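Local coordinates for protein Nsp15 (PDB 5YVD) that cleaves RNA as a coronavirus endoribonuclease, probably with its family's preference for uridylates, and assembles as a hexamer, at the interface of chains A and B. Coordinates in Å, arbitrary orientation; residue numbers count along the deposited sequence, not the author numbering. Chains: chain A/B, Nsp15.

The interface of chains A and B. Residues chain A 48, 92, 96; chain B 27, 32, 39.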
ATOM      1  N   THR A  48       5.688 -12.657  -1.478  1.00 38.56           N
ATOM      2  CA  THR A  48       4.443 -12.394  -2.207  1.00 36.57           C
ATOM      3  C   THR A  48       3.240 -12.828  -1.404  1.00 36.68           C
ATOM      4  O   THR A  48       2.119 -12.822  -1.934  1.00 42.90           O
ATOM      5  CB  THR A  48       4.379 -13.096  -3.597  1.00 35.10           C
ATOM      6  OG1 THR A  48       4.303 -14.528  -3.430  1.00 30.40           O
ATOM      7  CG2 THR A  48       5.579 -12.650  -4.498  1.00 31.70           C
ATOM      8  N   ASN A  92      12.594 -15.112   2.432  1.00 39.35           N
ATOM      9  CA  ASN A  92      11.429 -15.795   1.918  1.00 39.26           C
ATOM     10  C   ASN A  92      11.622 -17.250   2.261  1.00 39.42           C
ATOM     11  O   ASN A  92      12.629 -17.656   2.835  1.00 41.65           O
ATOM     12  CB  ASN A  92      11.291 -15.581   0.375  1.00 38.07           C
ATOM     13  CG  ASN A  92       9.849 -15.785  -0.160  1.00 36.72           C
ATOM     14  OD1 ASN A  92       9.111 -16.646   0.298  1.00 37.12           O
ATOM     15  ND2 ASN A  92       9.468 -14.997  -1.143  1.00 37.38           N
ATOM     16  N   THR A  96       6.365 -22.006  -2.142  1.00 40.60           N
ATOM     17  CA  THR A  96       5.242 -21.109  -1.892  1.00 42.00           C
ATOM     18  C   THR A  96       4.093 -21.752  -1.131  1.00 43.91           C
ATOM     19  O   THR A  96       3.352 -21.066  -0.429  1.00 40.98           O
ATOM     20  CB  THR A  96       4.622 -20.693  -3.217  1.00 47.44           C
ATOM     21  OG1 THR A  96       4.491 -21.858  -4.039  1.00 45.67           O
ATOM     22  CG2 THR A  96       5.485 -19.654  -3.920  1.00 48.69           C
TER
ATOM     23  N   VAL B  27       3.728  -6.342  -6.957  1.00 39.52           N
ATOM     24  CA  VAL B  27       3.179  -6.355  -5.637  1.00 39.48           C
ATOM     25  C   VAL B  27       3.652  -5.112  -4.925  1.00 38.38           C
ATOM     26  O   VAL B  27       4.765  -5.066  -4.403  1.00 36.76           O
ATOM     27  CB  VAL B  27       3.617  -7.618  -4.851  1.00 44.03           C
ATOM     28  CG1 VAL B  27       2.772  -7.763  -3.584  1.00 45.07           C
ATOM     29  CG2 VAL B  27       3.536  -8.879  -5.716  1.00 41.66           C
ATOM     30  N   PHE B  32       8.248  -9.435  -8.726  1.00 38.38           N
ATOM     31  CA  PHE B  32       8.685 -10.815  -8.529  1.00 38.02           C
ATOM     32  C   PHE B  32       8.554 -11.619  -9.792  1.00 35.42           C
ATOM     33  O   PHE B  32       7.710 -11.318 -10.606  1.00 36.27           O
ATOM     34  CB  PHE B  32       7.833 -11.484  -7.481  1.00 37.11           C
ATOM     35  CG  PHE B  32       7.972 -10.899  -6.120  1.00 36.25           C
ATOM     36  CD1 PHE B  32       8.757 -11.511  -5.169  1.00 37.54           C
ATOM     37  CD2 PHE B  32       7.279  -9.760  -5.777  1.00 35.87           C
ATOM     38  CE1 PHE B  32       8.870 -10.970  -3.903  1.00 36.52           C
ATOM     39  CE2 PHE B  32       7.360  -9.237  -4.504  1.00 33.91           C
ATOM     40  CZ  PHE B  32       8.156  -9.837  -3.571  1.00 33.28           C
ATOM     41  N   ASP B  39       9.260 -17.561  -5.851  1.00 42.83           N
ATOM     42  CA  ASP B  39       9.057 -16.210  -6.297  1.00 41.92           C
ATOM     43  C   ASP B  39      10.211 -15.351  -5.844  1.00 42.77           C
ATOM     44  O   ASP B  39      10.359 -15.105  -4.638  1.00 48.06           O
ATOM     45  CB  ASP B  39       7.799 -15.648  -5.685  1.00 46.70           C
ATOM     46  CG  ASP B  39       6.563 -16.341  -6.175  1.00 50.41           C
ATOM     47  OD1 ASP B  39       6.459 -16.625  -7.397  1.00 55.34           O
ATOM     48  OD2 ASP B  39       5.690 -16.584  -5.321  1.00 49.15           O
TER
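The loop of chain A carrying A:Thr48, just ahead of helix 51-59, meets strands 24-27, 30-35 and 38-44 of chain B; the loop at A:Thr96 and strand 92-93 of chain A flank it. A:Thr48 uses both branches of its side chain. Its hydroxyl OG1 donates a hydrogen bond to the carboxylate OD2 of B:Asp39 at 3.1 Å, and the two side chains cross at about a right angle. The donor lies above the carboxylate plane, 42° out of it. With chi1 at 68°, OG1 lies between the backbone N and the carbonyl carbon, which leaves the methyl CG2 anti to the carbonyl carbon and directed at B:Phe32. That methyl stands 3.3 Å above the ring plane, over its centre, and its distances to all six ring carbons are similar, as expected of a CH-pi contact. CG2 also packs against the B:Asp39 methylene, 3.9 Å from CB. On the other side of the carboxylate, the methyl CG2 of A:Thr96 comes within 3.4 Å of OD2, an apolar neighbour to the bonded oxygen. The amide ND2 of A:Asn92 faces the backbone O of B:Asp39 at 3.6 Å, too long for a hydrogen bond, and B:Val27 lies at the margin, its CG2 4.5 Å from the A:Thr48 CG2. Polar and aromatic contacts thus converge on one threonine, which probably helps join neighbouring subunits of the hexamer, one chain's N-terminal region meeting the N-terminal and middle regions of the next.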